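PDB 2NSF: uncharacterized protein from Corynebacterium glutamicum, which catalyses the mycothiol-dependent cis-trans isomerisation of maleylpyruvate to fumarylpyruvate and carries a bound zinc ion. Local coordinates for residues 82-87 / 155-160; 206-211 / 237-242; 44-49 / 167-172. All coordinates share one frame; numbering follows the deposited sequence.

Contacts 1 and 3 both use helix 156-171 in the N-terminal helical domain. Contact 1 packs its first turn on helix 66-89, and contact 3 sets its C-terminal part against helix 29-49, their centres about 23 Å apart. Along the chain, contact 3 opens before contact 1 and closes after it, with both segments of contact 1 falling in between. Contact 2 follows in the C-terminal domain, joining strand 206-210 to helix 232-239, its centre about 28 Å from that of contact 1 and 22 Å from that of contact 3. A salt bridge from Arg242 to Asp171 ties contact 2 to contact 3, so the C-terminal domain reaches the second shell of the zinc site.

Contact 1: 82-87 / 155-160; sequences NLMHWA and SETLWM
Two successive bends, at chi2 (-43°) and again at chi3, curl Met84 so that its sulfur faces Thr157. On the other side, Thr157 holds OG1 between its backbone N and carbonyl carbon (chi1 62°), which leaves CG2 to point at the facing helix. SD of Met84 comes to 3.3 Å from OG1 of Thr157, the shortest approach between the two segments, and it touches the methyl as well, with Met84 SD and Thr157 CG2 3.8 Å apart. The branched end of the threonine therefore meets the sulfur with both its oxygen and its carbon. The hydroxyl has other polar business: Trp132 NE1 donates to it, and OG1 is also hydrogen-bonded to the carbonyl of Ala154, three residues back in the chain. These two bonds hold the rotation of the threonine, and with it the position of the methyl.

Leu83 packs against the methyl of the same threonine. The two side chains lie alongside each other, pointing opposite ways, with Leu83 CB 4.0 Å from Thr157 CG2 and Leu83 CD1 touching that methyl too. One turn further along helix 156-171, Met160 reaches back across the gap and sets CE 4.3 Å from Leu83 CD1, a looser apolar contact. The two backbones run nearly antiparallel, at 174°, with their local axes 11.1 Å apart, so side chains do all the touching.

This is bundle-core packing of a helical domain, consistent with the DinB-like four-helix bundle of related N-terminal domains, and Met160 leads on toward zinc ligand Glu164, about 6 Å away between side chains. Around the contact, Leu83 also packs on Val144 of strand 143-145, Met84 on Thr135 after helix 114-133, and Leu158 on Leu29 and Leu33 of helix 29-49.

Contact 2: 206-211 / 237-242; sequences LVLLDE and RYAAGR. With SO4 (sulfate ion), chain D.
On the strand side Leu208 does most of the touching with its two methyls, one to each of two successive helix residues. CD2 comes in at the edge of the Tyr238 ring, in the ring plane, and lies 3.7 Å from Tyr238 CE2. CD1 takes the neighbouring residue, 3.7 Å from Ala239 CB. The leucine's chi1 (-53°) puts CG beside the backbone N, and chi2 then turns one methyl to the ring and the other to Ala239. Two residues back along the strand, Leu206 meets the far end of the tyrosine, its CD2 4.1 Å from Tyr238 OH. That hydroxyl is buried but satisfied by the carbonyl of Pro255, a bond that holds the far end of the ring while Leu208 packs at its edge.

The strand belongs to a mixed sheet in the order 215-218, 206-210, 226-230, 247-249. Helix 232-239 lies against the sheet here beside helix 183-199, whose Thr194 touches Leu208 and whose Trp197 touches both Leu206 and Ala239; Val228 of the next strand also packs on Tyr238.

Beyond Ala239 the helix ends in a Schellman motif, with Gly241 at positive phi (73°). Arg242 N bonds back to Arg237 O at 2.9 Å, and Gly241 N to Tyr238 O at 3.0 Å. Arginine side chains brace this turn. Arg237 NH2 gives a hydrogen bond of 2.9 Å to Arg242 O, which sits in the guanidinium plane, while Arg242 NH2 donates to Ala240 O at 2.9 Å, with the oxygen tilted from its plane. Arg237 NE donates a nearly linear hydrogen bond (N-H...O 176°) to O3 of a sulfate, probably from the crystallisation liquor, which is also hydrogen-bonded by Gly179 N.

Contact 3: 44-49 / 167-172; sequences SRQLSL and IHAVDL. With ZN (zinc ion), chain E.
Gln46 leaves its helix toward Leu172 and Ala169 and touches them from its first carbon on. CB lies 3.7 Å from Leu172 CD1 and, less closely, near the carbonyl oxygen of Ala169. The next atom, CG, passes 3.8 Å from that Ala169 O and 4.2 Å from Ala169 CB, so the chain runs alongside the backbone at Ala169. There it bends (chi2 -52°), and the side chain also packs on Ala174, Val175 and Ala176. Leu172 answers with a single methyl: its CD1 rests against both Gln46 CB and Leu47 N, 3.7 Å from the latter, and is in apolar contact with Leu47 CB.

Here helix 29-49 meets the C-terminal part of helix 156-171 inside the N-terminal helical bundle, with Leu69 of helix 66-89 covering Leu172 as well.

The same turn of helix 156-171 carries a zinc ligand pointing elsewhere. His168 NE2 binds the zinc at 2.1 Å, and His72, Glu164 and two waters complete the site. On the far side of the imidazole, ND1 donates to Asp171 OD2 at 2.8 Å (N-H...O 151°), the oxygen lying near the ring plane and accepting the N-H with its anti lone pair. The Asp171 carboxylate probably fixes the ring's rotation, and the same OD2 forms a salt bridge with Arg242 NH1.

Contact 1: 82-87 / 155-160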
loop_
_atom_site.group_PDB
_atom_site.type_symbol
_atom_site.label_atom_id
_atom_site.label_comp_id
_atom_site.label_asym_id
_atom_site.label_seq_id
_atom_site.Cartn_x
_atom_site.Cartn_y
_atom_site.Cartn_z
ATOM N N ASN A 82 -5.645 -8.954 12.906
ATOM C CA ASN A 82 -6.273 -8.436 14.117
ATOM C C ASN A 82 -7.614 -7.797 13.794
ATOM O O ASN A 82 -8.607 -8.035 14.489
ATOM C CB ASN A 82 -5.368 -7.415 14.812
ATOM C CG ASN A 82 -4.167 -8.059 15.474
ATOM O OD1 ASN A 82 -4.196 -9.245 15.816
ATOM N ND2 ASN A 82 -3.111 -7.280 15.675
ATOM N N LEU A 83 -7.652 -6.993 12.735
ATOM C CA LEU A 83 -8.894 -6.338 12.345
ATOM C C LEU A 83 -9.945 -7.361 11.938
ATOM O O LEU A 83 -11.131 -7.184 12.217
ATOM C CB LEU A 83 -8.652 -5.352 11.196
ATOM C CG LEU A 83 -7.726 -4.166 11.495
ATOM C CD1 LEU A 83 -7.705 -3.226 10.291
ATOM C CD2 LEU A 83 -8.208 -3.420 12.735
ATOM N N MET A 84 -9.525 -8.438 11.279
ATOM C CA MET A 84 -10.478 -9.460 10.875
ATOM C C MET A 84 -11.003 -10.218 12.093
ATOM O O MET A 84 -12.155 -10.652 12.106
ATOM C CB MET A 84 -9.853 -10.433 9.871
ATOM C CG MET A 84 -9.497 -9.801 8.525
ATOM S SD MET A 84 -10.773 -8.678 7.886
ATOM C CE MET A 84 -12.196 -9.745 7.811
ATOM N N HIS A 85 -10.165 -10.377 13.115
ATOM C CA HIS A 85 -10.594 -11.065 14.334
ATOM C C HIS A 85 -11.609 -10.176 15.045
ATOM O O HIS A 85 -12.628 -10.645 15.545
ATOM C CB HIS A 85 -9.400 -11.339 15.252
ATOM C CG HIS A 85 -9.780 -11.960 16.561
ATOM N ND1 HIS A 85 -10.049 -11.217 17.691
ATOM C CD2 HIS A 85 -9.973 -13.254 16.912
ATOM C CE1 HIS A 85 -10.390 -12.025 18.679
ATOM N NE2 HIS A 85 -10.354 -13.268 18.232
ATOM N N TRP A 86 -11.312 -8.883 15.077
ATOM C CA TRP A 86 -12.186 -7.887 15.685
ATOM C C TRP A 86 -13.536 -7.967 14.970
ATOM O O TRP A 86 -14.596 -7.991 15.600
ATOM C CB TRP A 86 -11.549 -6.505 15.493
ATOM C CG TRP A 86 -12.337 -5.304 15.964
ATOM C CD1 TRP A 86 -13.635 -5.272 16.402
ATOM C CD2 TRP A 86 -11.871 -3.951 15.998
ATOM N NE1 TRP A 86 -14.000 -3.979 16.704
ATOM C CE2 TRP A 86 -12.936 -3.150 16.464
ATOM C CE3 TRP A 86 -10.652 -3.335 15.677
ATOM C CZ2 TRP A 86 -12.820 -1.764 16.618
ATOM C CZ3 TRP A 86 -10.535 -1.962 15.831
ATOM C CH2 TRP A 86 -11.615 -1.191 16.298
ATOM N N ALA A 87 -13.484 -8.030 13.644
ATOM C CA ALA A 87 -14.688 -8.095 12.828
ATOM C C ALA A 87 -15.526 -9.348 13.068
ATOM O O ALA A 87 -16.748 -9.266 13.194
ATOM C CB ALA A 87 -14.316 -8.004 11.354
ATOM N N SER A 155 -13.917 -5.168 5.433
ATOM C CA SER A 155 -13.560 -5.458 4.050
ATOM C C SER A 155 -12.436 -4.556 3.555
ATOM O O SER A 155 -11.765 -4.872 2.574
ATOM C CB SER A 155 -14.785 -5.290 3.147
ATOM O OG SER A 155 -15.386 -4.031 3.362
ATOM N N GLU A 156 -12.240 -3.430 4.233
ATOM C CA GLU A 156 -11.191 -2.483 3.865
ATOM C C GLU A 156 -9.813 -3.148 3.909
ATOM O O GLU A 156 -8.882 -2.686 3.252
ATOM C CB GLU A 156 -11.203 -1.283 4.815
ATOM C CG GLU A 156 -10.396 -0.073 4.348
ATOM C CD GLU A 156 -11.175 0.817 3.388
ATOM O OE1 GLU A 156 -12.379 0.554 3.181
ATOM O OE2 GLU A 156 -10.587 1.783 2.853
ATOM N N THR A 157 -9.682 -4.226 4.681
ATOM C CA THR A 157 -8.392 -4.911 4.784
ATOM C C THR A 157 -7.956 -5.477 3.439
ATOM O O THR A 157 -6.766 -5.651 3.193
ATOM C CB THR A 157 -8.421 -6.066 5.811
ATOM O OG1 THR A 157 -9.373 -7.055 5.401
ATOM C CG2 THR A 157 -8.784 -5.542 7.197
ATOM N N LEU A 158 -8.917 -5.771 2.569
ATOM C CA LEU A 158 -8.583 -6.297 1.250
ATOM C C LEU A 158 -7.871 -5.199 0.462
ATOM O O LEU A 158 -6.897 -5.457 -0.248
ATOM C CB LEU A 158 -9.852 -6.741 0.519
ATOM C CG LEU A 158 -10.629 -7.894 1.170
ATOM C CD1 LEU A 158 -11.971 -8.049 0.479
ATOM C CD2 LEU A 158 -9.822 -9.189 1.090
ATOM N N TRP A 159 -8.357 -3.970 0.599
ATOM C CA TRP A 159 -7.759 -2.826 -0.083
ATOM C C TRP A 159 -6.432 -2.469 0.578
ATOM O O TRP A 159 -5.422 -2.239 -0.089
ATOM C CB TRP A 159 -8.703 -1.620 -0.016
ATOM C CG TRP A 159 -8.034 -0.302 -0.336
ATOM C CD1 TRP A 159 -7.935 0.784 0.486
ATOM C CD2 TRP A 159 -7.368 0.059 -1.555
ATOM N NE1 TRP A 159 -7.251 1.798 -0.141
ATOM C CE2 TRP A 159 -6.891 1.380 -1.396
ATOM C CE3 TRP A 159 -7.129 -0.604 -2.769
ATOM C CZ2 TRP A 159 -6.187 2.055 -2.402
ATOM C CZ3 TRP A 159 -6.426 0.071 -3.775
ATOM C CH2 TRP A 159 -5.966 1.385 -3.581
ATOM N N MET A 160 -6.439 -2.425 1.904
ATOM C CA MET A 160 -5.231 -2.080 2.641
ATOM C C MET A 160 -4.088 -3.033 2.319
ATOM O O MET A 160 -2.956 -2.601 2.100
ATOM C CB MET A 160 -5.524 -2.089 4.141
ATOM C CG MET A 160 -6.506 -1.012 4.564
ATOM S SD MET A 160 -7.224 -1.336 6.181
ATOM C CE MET A 160 -5.918 -0.779 7.239
#

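Contact 2: 206-211 / 237-242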
loop_
_atom_site.group_PDB
_atom_site.type_symbol
_atom_site.label_atom_id
_atom_site.label_comp_id
_atom_site.label_asym_id
_atom_site.label_seq_id
_atom_site.Cartn_x
_atom_site.Cartn_y
_atom_site.Cartn_z
ATOM N N LEU A 206 -1.553 21.908 -6.577
ATOM C CA LEU A 206 -0.993 20.738 -7.254
ATOM C C LEU A 206 -2.085 19.802 -7.759
ATOM O O LEU A 206 -2.955 19.376 -6.998
ATOM C CB LEU A 206 -0.058 19.971 -6.311
ATOM C CG LEU A 206 0.601 18.714 -6.893
ATOM C CD1 LEU A 206 1.507 19.097 -8.062
ATOM C CD2 LEU A 206 1.401 18.002 -5.811
ATOM N N VAL A 207 -2.031 19.480 -9.046
ATOM C CA VAL A 207 -3.010 18.592 -9.662
ATOM C C VAL A 207 -2.305 17.524 -10.489
ATOM O O VAL A 207 -1.447 17.842 -11.310
ATOM C CB VAL A 207 -3.965 19.372 -10.603
ATOM C CG1 VAL A 207 -4.974 18.416 -11.246
ATOM C CG2 VAL A 207 -4.693 20.463 -9.819
ATOM N N LEU A 208 -2.662 16.263 -10.271
ATOM C CA LEU A 208 -2.071 15.173 -11.035
ATOM C C LEU A 208 -2.973 14.930 -12.234
ATOM O O LEU A 208 -4.197 14.958 -12.109
ATOM C CB LEU A 208 -1.999 13.897 -10.203
ATOM C CG LEU A 208 -1.330 13.965 -8.832
ATOM C CD1 LEU A 208 -1.271 12.555 -8.267
ATOM C CD2 LEU A 208 0.067 14.578 -8.938
ATOM N N LEU A 209 -2.374 14.685 -13.392
ATOM C CA LEU A 209 -3.164 14.441 -14.585
ATOM C C LEU A 209 -2.813 13.124 -15.243
ATOM O O LEU A 209 -1.662 12.898 -15.610
ATOM C CB LEU A 209 -2.959 15.568 -15.607
ATOM C CG LEU A 209 -3.577 15.349 -16.994
ATOM C CD1 LEU A 209 -5.097 15.307 -16.888
ATOM C CD2 LEU A 209 -3.141 16.467 -17.936
ATOM N N ASP A 210 -3.807 12.247 -15.349
ATOM C CA ASP A 210 -3.641 10.976 -16.043
ATOM C C ASP A 210 -3.929 11.486 -17.448
ATOM O O ASP A 210 -5.089 11.621 -17.841
ATOM C CB ASP A 210 -4.727 9.986 -15.618
ATOM C CG ASP A 210 -4.723 8.718 -16.460
ATOM O OD1 ASP A 210 -4.083 8.707 -17.535
ATOM O OD2 ASP A 210 -5.374 7.737 -16.055
ATOM N N GLU A 211 -2.879 11.788 -18.200
ATOM C CA GLU A 211 -3.071 12.354 -19.527
ATOM C C GLU A 211 -3.828 11.470 -20.516
ATOM O O GLU A 211 -4.755 11.935 -21.178
ATOM C CB GLU A 211 -1.728 12.798 -20.109
ATOM C CG GLU A 211 -1.867 13.546 -21.426
ATOM C CD GLU A 211 -0.703 14.477 -21.698
ATOM O OE1 GLU A 211 0.457 14.052 -21.529
ATOM O OE2 GLU A 211 -0.955 15.636 -22.087
ATOM N N ARG A 237 3.357 6.586 -9.189
ATOM C CA ARG A 237 4.715 6.419 -8.657
ATOM C C ARG A 237 5.128 7.752 -8.042
ATOM O O ARG A 237 5.711 7.803 -6.956
ATOM C CB ARG A 237 5.717 6.049 -9.762
ATOM C CG ARG A 237 7.185 6.123 -9.311
ATOM C CD ARG A 237 8.175 5.871 -10.453
ATOM N NE ARG A 237 8.408 4.447 -10.704
ATOM C CZ ARG A 237 9.153 3.656 -9.933
ATOM N NH1 ARG A 237 9.304 2.377 -10.246
ATOM N NH2 ARG A 237 9.750 4.142 -8.851
ATOM N N TYR A 238 4.815 8.833 -8.753
ATOM C CA TYR A 238 5.139 10.180 -8.297
ATOM C C TYR A 238 4.420 10.539 -6.997
ATOM O O TYR A 238 5.050 10.974 -6.031
ATOM C CB TYR A 238 4.768 11.205 -9.382
ATOM C CG TYR A 238 4.813 12.640 -8.902
ATOM C CD1 TYR A 238 6.027 13.286 -8.666
ATOM C CD2 TYR A 238 3.634 13.344 -8.652
ATOM C CE1 TYR A 238 6.067 14.602 -8.193
ATOM C CE2 TYR A 238 3.661 14.657 -8.177
ATOM C CZ TYR A 238 4.880 15.277 -7.949
ATOM O OH TYR A 238 4.913 16.569 -7.477
ATOM N N ALA A 239 3.103 10.356 -6.974
ATOM C CA ALA A 239 2.311 10.686 -5.789
ATOM C C ALA A 239 2.723 9.851 -4.586
ATOM O O ALA A 239 2.646 10.309 -3.442
ATOM C CB ALA A 239 0.824 10.486 -6.082
ATOM N N ALA A 240 3.166 8.626 -4.849
ATOM C CA ALA A 240 3.587 7.723 -3.784
ATOM C C ALA A 240 4.984 8.050 -3.261
ATOM O O ALA A 240 5.510 7.346 -2.390
ATOM C CB ALA A 240 3.534 6.277 -4.281
ATOM N N GLY A 241 5.579 9.116 -3.785
ATOM C CA GLY A 241 6.900 9.534 -3.355
ATOM C C GLY A 241 8.002 8.621 -3.856
ATOM O O GLY A 241 9.093 8.567 -3.289
ATOM N N ARG A 242 7.724 7.905 -4.935
ATOM C CA ARG A 242 8.719 6.997 -5.454
ATOM C C ARG A 242 9.419 7.406 -6.740
ATOM O O ARG A 242 10.048 6.582 -7.398
ATOM C CB ARG A 242 8.126 5.606 -5.557
ATOM C CG ARG A 242 8.218 4.885 -4.224
ATOM C CD ARG A 242 6.931 4.208 -3.865
ATOM N NE ARG A 242 7.033 3.369 -2.671
ATOM C CZ ARG A 242 6.354 3.589 -1.548
ATOM N NH1 ARG A 242 6.485 2.769 -0.515
ATOM N NH2 ARG A 242 5.555 4.642 -1.450
HETATM S S SO4 D . 7.232 2.406 -13.890
HETATM O O1 SO4 D . 8.537 1.742 -14.104
HETATM O O2 SO4 D . 6.091 1.476 -13.764
HETATM O O3 SO4 D . 7.256 3.475 -12.873
HETATM O O4 SO4 D . 6.984 3.112 -15.133
#

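Contact 3: 44-49 / 167-172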
loop_
_atom_site.group_PDB
_atom_site.type_symbol
_atom_site.label_atom_id
_atom_site.label_comp_id
_atom_site.label_asym_id
_atom_site.label_seq_id
_atom_site.Cartn_x
_atom_site.Cartn_y
_atom_site.Cartn_z
ATOM N N SER A 44 5.558 -11.895 -3.649
ATOM C CA SER A 44 6.339 -13.088 -3.317
ATOM C C SER A 44 7.312 -13.476 -4.427
ATOM O O SER A 44 8.406 -13.968 -4.150
ATOM C CB SER A 44 5.407 -14.255 -2.980
ATOM O OG SER A 44 4.688 -13.988 -1.786
ATOM N N ARG A 45 6.926 -13.263 -5.681
ATOM C CA ARG A 45 7.831 -13.573 -6.786
ATOM C C ARG A 45 9.058 -12.664 -6.708
ATOM O O ARG A 45 10.177 -13.090 -6.998
ATOM C CB ARG A 45 7.137 -13.391 -8.145
ATOM C CG ARG A 45 6.268 -14.570 -8.556
ATOM C CD ARG A 45 5.842 -14.471 -10.014
ATOM N NE ARG A 45 4.903 -13.381 -10.248
ATOM C CZ ARG A 45 3.591 -13.469 -10.053
ATOM N NH1 ARG A 45 3.058 -14.603 -9.621
ATOM N NH2 ARG A 45 2.816 -12.424 -10.300
ATOM N N GLN A 46 8.852 -11.413 -6.314
ATOM C CA GLN A 46 9.961 -10.472 -6.201
ATOM C C GLN A 46 10.873 -10.847 -5.038
ATOM O O GLN A 46 12.091 -10.726 -5.134
ATOM C CB GLN A 46 9.440 -9.043 -6.016
ATOM C CG GLN A 46 8.517 -8.589 -7.135
ATOM C CD GLN A 46 9.126 -8.800 -8.509
ATOM O OE1 GLN A 46 8.542 -9.470 -9.363
ATOM N NE2 GLN A 46 10.298 -8.228 -8.731
ATOM N N LEU A 47 10.277 -11.297 -3.938
ATOM C CA LEU A 47 11.056 -11.693 -2.768
ATOM C C LEU A 47 11.902 -12.910 -3.130
ATOM O O LEU A 47 13.054 -13.034 -2.706
ATOM C CB LEU A 47 10.124 -12.038 -1.602
ATOM C CG LEU A 47 10.795 -12.501 -0.302
ATOM C CD1 LEU A 47 11.814 -11.466 0.171
ATOM C CD2 LEU A 47 9.730 -12.732 0.756
ATOM N N SER A 48 11.324 -13.808 -3.921
ATOM C CA SER A 48 12.027 -15.013 -4.346
ATOM C C SER A 48 13.246 -14.656 -5.194
ATOM O O SER A 48 14.263 -15.354 -5.160
ATOM C CB SER A 48 11.082 -15.922 -5.139
ATOM O OG SER A 48 11.724 -17.131 -5.502
ATOM N N LEU A 49 13.153 -13.565 -5.948
ATOM C CA LEU A 49 14.268 -13.141 -6.790
ATOM C C LEU A 49 15.419 -12.564 -5.978
ATOM O O LEU A 49 16.577 -12.667 -6.378
ATOM C CB LEU A 49 13.806 -12.108 -7.820
ATOM C CG LEU A 49 12.924 -12.636 -8.953
ATOM C CD1 LEU A 49 12.498 -11.474 -9.835
ATOM C CD2 LEU A 49 13.685 -13.675 -9.766
ATOM N N ILE A 167 2.567 -2.248 -4.023
ATOM C CA ILE A 167 3.569 -1.202 -3.990
ATOM C C ILE A 167 4.895 -1.683 -3.411
ATOM O O ILE A 167 5.952 -1.387 -3.964
ATOM C CB ILE A 167 3.099 0.028 -3.193
ATOM C CG1 ILE A 167 1.845 0.621 -3.853
ATOM C CG2 ILE A 167 4.217 1.063 -3.144
ATOM C CD1 ILE A 167 1.218 1.771 -3.079
ATOM N N HIS A 168 4.860 -2.414 -2.301
ATOM C CA HIS A 168 6.112 -2.888 -1.729
ATOM C C HIS A 168 6.813 -3.892 -2.632
ATOM O O HIS A 168 8.001 -4.151 -2.465
ATOM C CB HIS A 168 5.896 -3.453 -0.323
ATOM C CG HIS A 168 5.635 -2.390 0.699
ATOM N ND1 HIS A 168 6.298 -1.185 0.690
ATOM C CD2 HIS A 168 4.785 -2.346 1.751
ATOM C CE1 HIS A 168 5.866 -0.436 1.690
ATOM N NE2 HIS A 168 4.950 -1.119 2.348
ATOM N N ALA A 169 6.089 -4.449 -3.597
ATOM C CA ALA A 169 6.710 -5.380 -4.537
ATOM C C ALA A 169 7.748 -4.569 -5.308
ATOM O O ALA A 169 8.825 -5.065 -5.641
ATOM C CB ALA A 169 5.668 -5.950 -5.489
ATOM N N VAL A 170 7.424 -3.310 -5.586
ATOM C CA VAL A 170 8.351 -2.440 -6.304
ATOM C C VAL A 170 9.524 -2.057 -5.411
ATOM O O VAL A 170 10.673 -2.058 -5.850
ATOM C CB VAL A 170 7.664 -1.138 -6.772
ATOM C CG1 VAL A 170 8.631 -0.312 -7.605
ATOM C CG2 VAL A 170 6.419 -1.469 -7.564
ATOM N N ASP A 171 9.227 -1.746 -4.151
ATOM C CA ASP A 171 10.249 -1.338 -3.191
ATOM C C ASP A 171 11.326 -2.390 -2.939
ATOM O O ASP A 171 12.428 -2.056 -2.494
ATOM C CB ASP A 171 9.602 -0.953 -1.858
ATOM C CG ASP A 171 8.659 0.230 -1.982
ATOM O OD1 ASP A 171 8.884 1.090 -2.863
ATOM O OD2 ASP A 171 7.701 0.308 -1.186
ATOM N N LEU A 172 11.014 -3.655 -3.209
ATOM C CA LEU A 172 11.991 -4.725 -3.009
ATOM C C LEU A 172 13.215 -4.535 -3.897
ATOM O O LEU A 172 14.288 -5.045 -3.600
ATOM C CB LEU A 172 11.358 -6.091 -3.278
ATOM C CG LEU A 172 10.558 -6.668 -2.107
ATOM C CD1 LEU A 172 9.866 -7.946 -2.537
ATOM C CD2 LEU A 172 11.499 -6.919 -0.929
HETATM ZN ZN ZN E . 3.831 -0.407 4.028
HETATM O O HOH W 1 2.384 0.680 5.257
HETATM O O HOH W 2 3.017 1.239 2.431
#